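Local coordinates for putative DNA ligase-like protein Rv0938/MT0965 (Mycobacterium tuberculosis, PDB 2IRU) that probably serves, through this N-terminal polymerase domain of LigD, to fill gaps at broken DNA ends during Ku-dependent non-homologous end joining, at residues I47-P58 with A109-F120; A65-L73 with S88-I96. All coordinates share one frame; numbering follows the deposited sequence.

Interaction 1 (I47-P58 with A109-F120)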
loop_
_atom_site.group_PDB
_atom_site.type_symbol
_atom_site.label_atom_id
_atom_site.label_comp_id
_atom_site.label_asym_id
_atom_site.label_seq_id
_atom_site.Cartn_x
_atom_site.Cartn_y
_atom_site.Cartn_z
ATOM N N ILE A 47 -2.306 -2.843 7.679
ATOM C CA ILE A 47 -3.644 -2.501 7.230
ATOM C C ILE A 47 -4.674 -2.450 8.373
ATOM O O ILE A 47 -5.760 -1.922 8.182
ATOM C CB ILE A 47 -4.114 -3.378 6.058
ATOM C CG1 ILE A 47 -4.253 -4.838 6.496
ATOM C CG2 ILE A 47 -3.054 -3.335 4.934
ATOM C CD1 ILE A 47 -4.771 -5.796 5.329
ATOM N N ALA A 48 -4.298 -2.957 9.552
ATOM C CA ALA A 48 -5.169 -2.860 10.750
ATOM C C ALA A 48 -5.642 -1.419 10.967
ATOM O O ALA A 48 -4.866 -0.454 10.859
ATOM C CB ALA A 48 -4.416 -3.325 11.991
ATOM N N GLY A 49 -6.922 -1.286 11.325
ATOM C CA GLY A 49 -7.477 0.015 11.673
ATOM C C GLY A 49 -7.717 0.939 10.483
ATOM O O GLY A 49 -8.174 2.069 10.673
ATOM N N ARG A 50 -7.423 0.466 9.262
ATOM C CA ARG A 50 -7.533 1.339 8.079
ATOM C C ARG A 50 -8.708 0.921 7.194
ATOM O O ARG A 50 -8.958 -0.290 7.053
ATOM C CB ARG A 50 -6.252 1.259 7.255
ATOM C CG ARG A 50 -5.055 1.656 8.110
ATOM C CD ARG A 50 -3.705 1.639 7.338
ATOM N NE ARG A 50 -2.675 1.665 8.372
ATOM C CZ ARG A 50 -2.179 2.772 8.942
ATOM N NH1 ARG A 50 -2.509 3.997 8.493
ATOM N NH2 ARG A 50 -1.310 2.649 9.937
ATOM N N PRO A 51 -9.401 1.902 6.556
ATOM C CA PRO A 51 -10.433 1.538 5.580
ATOM C C PRO A 51 -9.758 0.891 4.375
ATOM O O PRO A 51 -8.831 1.471 3.806
ATOM C CB PRO A 51 -11.054 2.885 5.173
ATOM C CG PRO A 51 -9.915 3.954 5.432
ATOM C CD PRO A 51 -9.171 3.365 6.636
ATOM N N ALA A 52 -10.239 -0.290 3.995
ATOM C CA ALA A 52 -9.630 -1.048 2.880
ATOM C C ALA A 52 -10.399 -0.813 1.584
ATOM O O ALA A 52 -11.558 -1.271 1.457
ATOM C CB ALA A 52 -9.594 -2.540 3.187
ATOM N N THR A 53 -9.752 -0.109 0.654
ATOM C CA THR A 53 -10.244 -0.028 -0.749
ATOM C C THR A 53 -9.791 -1.266 -1.512
ATOM O O THR A 53 -8.628 -1.623 -1.429
ATOM C CB THR A 53 -9.750 1.273 -1.419
ATOM O OG1 THR A 53 -10.395 2.377 -0.785
ATOM C CG2 THR A 53 -10.087 1.306 -2.915
ATOM N N ARG A 54 -10.713 -1.917 -2.226
ATOM C CA ARG A 54 -10.368 -3.102 -3.057
ATOM C C ARG A 54 -10.270 -2.716 -4.523
ATOM O O ARG A 54 -11.019 -1.846 -4.962
ATOM C CB ARG A 54 -11.458 -4.209 -2.921
ATOM C CG ARG A 54 -11.480 -4.935 -1.548
ATOM C CD ARG A 54 -12.131 -4.109 -0.460
ATOM N NE ARG A 54 -13.580 -4.089 -0.694
ATOM C CZ ARG A 54 -14.416 -3.093 -0.392
ATOM N NH1 ARG A 54 -13.990 -1.978 0.225
ATOM N NH2 ARG A 54 -15.724 -3.258 -0.671
ATOM N N LYS A 55 -9.378 -3.352 -5.278
ATOM C CA LYS A 55 -9.548 -3.328 -6.719
ATOM C C LYS A 55 -9.718 -4.802 -7.140
ATOM O O LYS A 55 -8.874 -5.659 -6.800
ATOM C CB LYS A 55 -8.433 -2.592 -7.454
ATOM C CG LYS A 55 -8.882 -2.320 -8.926
ATOM C CD LYS A 55 -7.981 -1.329 -9.671
ATOM C CE LYS A 55 -8.472 -1.219 -11.125
ATOM N NZ LYS A 55 -7.513 -0.337 -11.913
ATOM N N ARG A 56 -10.832 -5.077 -7.840
ATOM C CA ARG A 56 -11.214 -6.427 -8.171
ATOM C C ARG A 56 -11.119 -6.711 -9.641
ATOM O O ARG A 56 -11.522 -5.880 -10.463
ATOM C CB ARG A 56 -12.669 -6.746 -7.713
ATOM C CG ARG A 56 -12.798 -6.679 -6.194
ATOM C CD ARG A 56 -14.231 -6.808 -5.659
ATOM N NE ARG A 56 -14.827 -8.102 -6.020
ATOM C CZ ARG A 56 -16.133 -8.365 -5.928
ATOM N NH1 ARG A 56 -16.997 -7.430 -5.495
ATOM N NH2 ARG A 56 -16.574 -9.581 -6.255
ATOM N N TRP A 57 -10.613 -7.899 -9.959
ATOM C CA TRP A 57 -10.606 -8.432 -11.323
ATOM C C TRP A 57 -11.366 -9.794 -11.352
ATOM O O TRP A 57 -10.724 -10.845 -11.352
ATOM C CB TRP A 57 -9.153 -8.664 -11.779
ATOM C CG TRP A 57 -8.382 -7.421 -12.149
ATOM C CD1 TRP A 57 -8.123 -6.991 -13.437
ATOM C CD2 TRP A 57 -7.714 -6.486 -11.275
ATOM N NE1 TRP A 57 -7.362 -5.837 -13.414
ATOM C CE2 TRP A 57 -7.103 -5.505 -12.107
ATOM C CE3 TRP A 57 -7.591 -6.368 -9.884
ATOM C CZ2 TRP A 57 -6.359 -4.437 -11.591
ATOM C CZ3 TRP A 57 -6.861 -5.306 -9.360
ATOM C CH2 TRP A 57 -6.255 -4.339 -10.219
ATOM N N PRO A 58 -12.728 -9.788 -11.391
ATOM C CA PRO A 58 -13.535 -11.033 -11.276
ATOM C C PRO A 58 -13.106 -12.110 -12.276
ATOM O O PRO A 58 -13.167 -13.287 -11.939
ATOM C CB PRO A 58 -14.986 -10.587 -11.600
ATOM C CG PRO A 58 -15.018 -9.133 -11.197
ATOM C CD PRO A 58 -13.590 -8.592 -11.527
ATOM N N ALA A 109 -11.550 -11.923 -5.556
ATOM C CA ALA A 109 -10.636 -11.528 -6.666
ATOM C C ALA A 109 -10.203 -10.053 -6.493
ATOM O O ALA A 109 -9.912 -9.331 -7.464
ATOM C CB ALA A 109 -11.287 -11.773 -8.052
ATOM N N ALA A 110 -10.191 -9.606 -5.234
ATOM C CA ALA A 110 -9.659 -8.253 -4.909
ATOM C C ALA A 110 -8.129 -8.408 -4.875
ATOM O O ALA A 110 -7.512 -8.571 -3.782
ATOM C CB ALA A 110 -10.221 -7.725 -3.568
ATOM N N LEU A 111 -7.517 -8.416 -6.070
ATOM C CA LEU A 111 -6.054 -8.617 -6.145
ATOM C C LEU A 111 -5.364 -7.539 -5.348
ATOM O O LEU A 111 -4.342 -7.797 -4.693
ATOM C CB LEU A 111 -5.572 -8.590 -7.620
ATOM C CG LEU A 111 -6.286 -9.611 -8.512
ATOM C CD1 LEU A 111 -5.700 -9.524 -9.942
ATOM C CD2 LEU A 111 -6.205 -11.064 -7.903
ATOM N N GLU A 112 -5.920 -6.333 -5.402
ATOM C CA GLU A 112 -5.304 -5.164 -4.729
ATOM C C GLU A 112 -6.069 -4.709 -3.499
ATOM O O GLU A 112 -7.313 -4.586 -3.524
ATOM C CB GLU A 112 -5.172 -4.006 -5.702
ATOM C CG GLU A 112 -4.193 -4.351 -6.835
ATOM C CD GLU A 112 -3.816 -3.168 -7.719
ATOM O OE1 GLU A 112 -4.425 -2.095 -7.584
ATOM O OE2 GLU A 112 -2.945 -3.353 -8.614
ATOM N N VAL A 113 -5.309 -4.489 -2.431
ATOM C CA VAL A 113 -5.825 -3.801 -1.217
ATOM C C VAL A 113 -5.102 -2.449 -1.106
ATOM O O VAL A 113 -3.872 -2.418 -1.134
ATOM C CB VAL A 113 -5.576 -4.656 0.041
ATOM C CG1 VAL A 113 -6.060 -3.958 1.326
ATOM C CG2 VAL A 113 -6.233 -6.021 -0.155
ATOM N N HIS A 114 -5.862 -1.364 -0.989
ATOM C CA HIS A 114 -5.314 -0.008 -0.858
ATOM C C HIS A 114 -5.780 0.571 0.466
ATOM O O HIS A 114 -6.950 0.371 0.848
ATOM C CB HIS A 114 -5.848 0.875 -1.985
ATOM C CG HIS A 114 -5.436 0.438 -3.360
ATOM N ND1 HIS A 114 -4.647 1.213 -4.181
ATOM C CD2 HIS A 114 -5.736 -0.681 -4.068
ATOM C CE1 HIS A 114 -4.467 0.586 -5.334
ATOM N NE2 HIS A 114 -5.139 -0.555 -5.303
ATOM N N VAL A 115 -4.880 1.238 1.194
ATOM C CA VAL A 115 -5.258 1.848 2.486
ATOM C C VAL A 115 -4.646 3.270 2.607
ATOM O O VAL A 115 -3.584 3.571 2.002
ATOM C CB VAL A 115 -4.789 0.992 3.717
ATOM C CG1 VAL A 115 -5.573 -0.356 3.794
ATOM C CG2 VAL A 115 -3.245 0.766 3.693
ATOM N N PRO A 116 -5.307 4.150 3.388
ATOM C CA PRO A 116 -4.690 5.465 3.667
ATOM C C PRO A 116 -3.711 5.375 4.830
ATOM O O PRO A 116 -3.527 4.286 5.385
ATOM C CB PRO A 116 -5.907 6.331 4.015
ATOM C CG PRO A 116 -6.839 5.320 4.808
ATOM C CD PRO A 116 -6.639 3.990 4.011
ATOM N N GLN A 117 -3.092 6.512 5.184
ATOM C CA GLN A 117 -1.996 6.537 6.165
ATOM C C GLN A 117 -2.490 6.864 7.577
ATOM O O GLN A 117 -1.682 7.019 8.497
ATOM C CB GLN A 117 -0.886 7.537 5.717
ATOM C CG GLN A 117 -0.492 7.345 4.257
ATOM C CD GLN A 117 -0.225 5.856 3.911
ATOM O OE1 GLN A 117 0.582 5.186 4.597
ATOM N NE2 GLN A 117 -0.921 5.330 2.869
ATOM N N TRP A 118 -3.805 6.968 7.701
ATOM C CA TRP A 118 -4.477 7.141 8.993
ATOM C C TRP A 118 -5.242 5.886 9.412
ATOM O O TRP A 118 -5.586 5.041 8.576
ATOM C CB TRP A 118 -5.390 8.374 8.987
ATOM C CG TRP A 118 -6.444 8.356 7.901
ATOM C CD1 TRP A 118 -6.351 8.966 6.667
ATOM C CD2 TRP A 118 -7.747 7.747 7.955
ATOM N NE1 TRP A 118 -7.507 8.775 5.957
ATOM C CE2 TRP A 118 -8.389 8.040 6.723
ATOM C CE3 TRP A 118 -8.447 6.996 8.927
ATOM C CZ2 TRP A 118 -9.685 7.591 6.426
ATOM C CZ3 TRP A 118 -9.738 6.543 8.619
ATOM C CH2 TRP A 118 -10.326 6.831 7.366
ATOM N N ARG A 119 -5.487 5.774 10.715
ATOM C CA ARG A 119 -6.372 4.725 11.255
ATOM C C ARG A 119 -7.626 5.288 11.913
ATOM O O ARG A 119 -7.618 6.413 12.458
ATOM C CB ARG A 119 -5.637 3.899 12.296
ATOM C CG ARG A 119 -4.499 3.075 11.746
ATOM C CD ARG A 119 -3.665 2.529 12.875
ATOM N NE ARG A 119 -4.349 1.488 13.618
ATOM C CZ ARG A 119 -3.800 0.306 13.879
ATOM N NH1 ARG A 119 -2.554 0.063 13.469
ATOM N NH2 ARG A 119 -4.473 -0.617 14.551
ATOM N N PHE A 120 -8.704 4.521 11.845
ATOM C CA PHE A 120 -9.865 4.774 12.712
ATOM C C PHE A 120 -9.489 4.730 14.192
ATOM O O PHE A 120 -8.622 3.937 14.622
ATOM C CB PHE A 120 -10.945 3.737 12.440
ATOM C CG PHE A 120 -11.601 3.897 11.115
ATOM C CD1 PHE A 120 -12.546 4.892 10.903
ATOM C CD2 PHE A 120 -11.286 3.025 10.079
ATOM C CE1 PHE A 120 -13.152 5.048 9.661
ATOM C CE2 PHE A 120 -11.906 3.162 8.816
ATOM C CZ PHE A 120 -12.819 4.144 8.603
#

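Interaction 2 (A65-L73 with S88-I96)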
loop_
_atom_site.group_PDB
_atom_site.type_symbol
_atom_site.label_atom_id
_atom_site.label_comp_id
_atom_site.label_asym_id
_atom_site.label_seq_id
_atom_site.Cartn_x
_atom_site.Cartn_y
_atom_site.Cartn_z
ATOM N N ALA A 65 -11.781 -4.515 -14.689
ATOM C CA ALA A 65 -11.611 -4.406 -13.223
ATOM C C ALA A 65 -12.385 -3.201 -12.692
ATOM O O ALA A 65 -12.809 -2.311 -13.470
ATOM C CB ALA A 65 -10.134 -4.276 -12.826
ATOM N N PHE A 66 -12.583 -3.184 -11.374
ATOM C CA PHE A 66 -13.205 -2.033 -10.737
ATOM C C PHE A 66 -12.699 -1.818 -9.304
ATOM O O PHE A 66 -12.406 -2.794 -8.603
ATOM C CB PHE A 66 -14.742 -2.194 -10.726
ATOM C CG PHE A 66 -15.243 -3.427 -10.016
ATOM C CD1 PHE A 66 -15.480 -4.627 -10.734
ATOM C CD2 PHE A 66 -15.530 -3.398 -8.636
ATOM C CE1 PHE A 66 -15.954 -5.775 -10.084
ATOM C CE2 PHE A 66 -16.037 -4.552 -7.990
ATOM C CZ PHE A 66 -16.230 -5.747 -8.731
ATOM N N PHE A 67 -12.554 -0.547 -8.913
ATOM C CA PHE A 67 -12.396 -0.217 -7.492
ATOM C C PHE A 67 -13.713 -0.377 -6.747
ATOM O O PHE A 67 -14.801 -0.117 -7.301
ATOM C CB PHE A 67 -11.937 1.224 -7.297
ATOM C CG PHE A 67 -10.466 1.431 -7.445
ATOM C CD1 PHE A 67 -9.578 0.975 -6.458
ATOM C CD2 PHE A 67 -9.974 2.170 -8.521
ATOM C CE1 PHE A 67 -8.179 1.194 -6.586
ATOM C CE2 PHE A 67 -8.607 2.406 -8.660
ATOM C CZ PHE A 67 -7.700 1.931 -7.682
ATOM N N GLU A 68 -13.627 -0.738 -5.474
ATOM C CA GLU A 68 -14.814 -0.826 -4.637
ATOM C C GLU A 68 -14.424 -0.275 -3.271
ATOM O O GLU A 68 -13.344 -0.609 -2.770
ATOM C CB GLU A 68 -15.301 -2.284 -4.531
ATOM C CG GLU A 68 -16.731 -2.370 -4.012
ATOM C CD GLU A 68 -17.305 -3.779 -4.021
ATOM O OE1 GLU A 68 -16.549 -4.740 -4.370
ATOM O OE2 GLU A 68 -18.525 -3.906 -3.653
ATOM N N LYS A 69 -15.261 0.605 -2.732
ATOM C CA LYS A 69 -14.963 1.247 -1.452
ATOM C C LYS A 69 -16.017 0.845 -0.428
ATOM O O LYS A 69 -15.722 0.117 0.531
ATOM C CB LYS A 69 -14.886 2.769 -1.609
ATOM C CG LYS A 69 -13.683 3.162 -2.427
ATOM C CD LYS A 69 -13.651 4.675 -2.702
ATOM C CE LYS A 69 -12.341 5.043 -3.425
ATOM N NZ LYS A 69 -11.139 4.838 -2.533
ATOM N N GLN A 70 -17.253 1.287 -0.642
ATOM C CA GLN A 70 -18.334 0.843 0.253
ATOM C C GLN A 70 -18.323 -0.707 0.405
ATOM O O GLN A 70 -18.039 -1.453 -0.549
ATOM C CB GLN A 70 -19.697 1.298 -0.302
ATOM C CG GLN A 70 -20.918 0.951 0.555
ATOM C CD GLN A 70 -21.124 1.872 1.744
ATOM O OE1 GLN A 70 -20.574 2.958 1.795
ATOM N NE2 GLN A 70 -21.983 1.452 2.689
ATOM N N LEU A 71 -18.627 -1.169 1.617
ATOM C CA LEU A 71 -18.763 -2.589 1.910
ATOM C C LEU A 71 -20.202 -3.027 1.622
ATOM O O LEU A 71 -21.111 -2.669 2.366
ATOM C CB LEU A 71 -18.404 -2.889 3.382
ATOM C CG LEU A 71 -18.305 -4.411 3.680
ATOM C CD1 LEU A 71 -17.345 -5.190 2.752
ATOM C CD2 LEU A 71 -17.918 -4.648 5.148
ATOM N N ALA A 72 -20.361 -3.839 0.584
ATOM C CA ALA A 72 -21.693 -4.310 0.152
ATOM C C ALA A 72 -22.369 -5.156 1.240
ATOM O O ALA A 72 -21.655 -5.910 1.972
ATOM C CB ALA A 72 -21.578 -5.122 -1.125
ATOM N N LEU A 73 -23.709 -5.072 1.344
ATOM C CA LEU A 73 -24.425 -5.921 2.316
ATOM C C LEU A 73 -24.184 -7.429 2.097
ATOM O O LEU A 73 -24.287 -8.251 3.032
ATOM C CB LEU A 73 -25.936 -5.621 2.328
ATOM C CG LEU A 73 -26.778 -6.164 3.484
ATOM C CD1 LEU A 73 -26.362 -5.487 4.790
ATOM C CD2 LEU A 73 -28.245 -5.856 3.229
ATOM N N SER A 88 -19.188 14.374 -0.708
ATOM C CA SER A 88 -20.420 14.030 -1.445
ATOM C C SER A 88 -21.270 12.924 -0.803
ATOM O O SER A 88 -22.033 12.227 -1.496
ATOM C CB SER A 88 -20.107 13.683 -2.902
ATOM O OG SER A 88 -19.245 12.564 -2.992
ATOM N N GLY A 89 -21.149 12.773 0.515
ATOM C CA GLY A 89 -21.885 11.736 1.241
ATOM C C GLY A 89 -21.097 11.081 2.360
ATOM O O GLY A 89 -20.462 11.765 3.178
ATOM N N THR A 90 -21.141 9.748 2.391
ATOM C CA THR A 90 -20.600 8.966 3.496
ATOM C C THR A 90 -20.299 7.549 2.972
ATOM O O THR A 90 -21.044 7.018 2.140
ATOM C CB THR A 90 -21.592 8.929 4.686
ATOM O OG1 THR A 90 -21.563 10.184 5.397
ATOM C CG2 THR A 90 -21.258 7.835 5.636
ATOM N N THR A 91 -19.195 6.953 3.409
ATOM C CA THR A 91 -18.813 5.620 2.874
ATOM C C THR A 91 -18.434 4.722 4.021
ATOM O O THR A 91 -17.660 5.122 4.879
ATOM C CB THR A 91 -17.603 5.725 1.935
ATOM O OG1 THR A 91 -17.931 6.587 0.833
ATOM C CG2 THR A 91 -17.198 4.333 1.398
ATOM N N THR A 92 -18.994 3.522 4.058
ATOM C CA THR A 92 -18.643 2.581 5.103
ATOM C C THR A 92 -17.719 1.523 4.495
ATOM O O THR A 92 -18.097 0.841 3.563
ATOM C CB THR A 92 -19.910 1.905 5.691
ATOM O OG1 THR A 92 -20.752 2.911 6.285
ATOM C CG2 THR A 92 -19.495 0.868 6.721
ATOM N N TYR A 93 -16.489 1.442 4.980
ATOM C CA TYR A 93 -15.479 0.529 4.440
ATOM C C TYR A 93 -15.269 -0.703 5.305
ATOM O O TYR A 93 -15.457 -0.604 6.512
ATOM C CB TYR A 93 -14.121 1.223 4.438
ATOM C CG TYR A 93 -13.921 2.354 3.475
ATOM C CD1 TYR A 93 -13.223 2.129 2.280
ATOM C CD2 TYR A 93 -14.350 3.657 3.797
ATOM C CE1 TYR A 93 -12.958 3.187 1.406
ATOM C CE2 TYR A 93 -14.104 4.712 2.916
ATOM C CZ TYR A 93 -13.412 4.453 1.732
ATOM O OH TYR A 93 -13.147 5.505 0.871
ATOM N N PRO A 94 -14.767 -1.828 4.710
ATOM C CA PRO A 94 -14.326 -2.947 5.552
ATOM C C PRO A 94 -12.981 -2.544 6.160
ATOM O O PRO A 94 -12.275 -1.722 5.592
ATOM C CB PRO A 94 -14.089 -4.093 4.555
ATOM C CG PRO A 94 -13.819 -3.400 3.209
ATOM C CD PRO A 94 -14.478 -2.029 3.274
ATOM N N ILE A 95 -12.673 -3.074 7.320
ATOM C CA ILE A 95 -11.319 -2.978 7.898
ATOM C C ILE A 95 -10.865 -4.445 7.940
ATOM O O ILE A 95 -11.517 -5.271 8.545
ATOM C CB ILE A 95 -11.362 -2.385 9.323
ATOM C CG1 ILE A 95 -11.890 -0.936 9.309
ATOM C CG2 ILE A 95 -9.956 -2.531 10.020
ATOM C CD1 ILE A 95 -12.331 -0.482 10.667
ATOM N N ILE A 96 -9.752 -4.746 7.291
ATOM C CA ILE A 96 -9.261 -6.125 7.244
ATOM C C ILE A 96 -8.289 -6.275 8.391
ATOM O O ILE A 96 -7.292 -5.554 8.449
ATOM C CB ILE A 96 -8.583 -6.398 5.884
ATOM C CG1 ILE A 96 -9.595 -6.135 4.735
ATOM C CG2 ILE A 96 -7.979 -7.785 5.859
ATOM C CD1 ILE A 96 -10.854 -7.008 4.728
HETATM O O HOH W 1 -22.307 4.143 4.551
#

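Interaction 1 (I47-P58 with A109-F120)
With CG beside the backbone N of Trp57 (chi1 -76°), the indole lies across Leu111 and meets Glu112, whose CD sits at the ring edge, 3.7 Å from Trp57 CH2. At the other end Arg50 sends out a chain extended from CG to NE (chi2 -178°), bringing its NH1 to Pro116 O at 3.3 Å; NH2 bonds to Thr135 and makes a salt bridge with Asp291, and the guanidinium lies under Arg119 CG, which stands over its centre. Pro51 CD rests on the six-membered ring of Trp118, a CH-pi contact 4.1 Å from the centroid, while Pro51 CG presses unusually close to Pro116 CG at 3.4 Å.

Between these ends strands 53-56 and 112-115 run antiparallel. Thr53 and His114 form a hydrogen-bonded pair, Thr53 N to His114 O and His114 N to Thr53 O, both 2.8 Å. Lys55 N reaches Glu112 O at 3.0 Å; the return bond, Glu112 N to Lys55 O, is weak, and Leu111 and Glu112 both face Lys55, a classic beta bulge.

Lys55, Glu112 and His114 share one face of the sheet. His114 NE2 donates to Glu112 OE1 at 2.8 Å, with the acceptor in the imidazole plane; Glu112 OE2 turns to Arg247 in a salt bridge. Since Lys55, His114 and Arg247 are substrate-binding residues by similarity, Glu112 probably serves as a second-shell carboxylate positioning His114 and Arg247 in the probable substrate pocket.

Interaction 2 (A65-L73 with S88-I96)
Two hydrogen bonds join Gln70 and Leu71 to Thr92. Thr92 N donates to Gln70 OE1 at 2.8 Å with a nearly straight N-H...O angle of 166°, yet it approaches from above the amide plane, 46° out of it. Leu71 N returns to Thr92 O, also at 2.8 Å, so both backbone polar groups of Thr92 are gripped from the 65-73 side. With CG anti to the backbone N (chi1 -178°) and a bend at chi2, Gln70 brings OE1 to the Thr92 N-H. A water carries the polar contact further: it accepts from Gln70 NE2 at 3.3 Å and lies 2.6 Å from Thr92 OG1, which also bonds to Thr83.

Strand 91-95 belongs to a two-stranded antiparallel sheet with 80-84, and the residues past the end of strand 66-68 dock on it. Residues 66-70 and 86-91 are both assigned to target-DNA binding by similarity, which places this junction at the probable DNA-binding surface of the polymerase domain.

Nonpolar contacts add to the bonds. Lys69 lies alongside Tyr93, both pointing the same way, with Lys69 CB 3.6 Å from Tyr93 CE1; its NZ continues to Thr53 OG1. Further along, Leu71 sets both methyls over one face of the Pro94 ring, CD1 and CD2 each 3.9 Å from Pro94 CB.

How the interactions relate
From the N terminus, helix 29-47 leads into 47-58, the first half of interaction 1. The chain then turns back through strand 66-68, which pairs with 53-56, and runs on to strands 80-84 and 91-95, where interaction 2 closes a short loop of 14 intervening residues. Helix 99-107 follows before 109-120 returns to 47-58, so the longer loop of interaction 1 encloses interaction 2 without crossing it. Arg54 bridges the two, its NH1 2.7 Å from Lys69 O. Together they tie the four-stranded sheet 66-68, 53-56, 112-115 and 240-241 to the hairpin 80-84/91-95, while 118-120 carries the chain into the large mixed sheet.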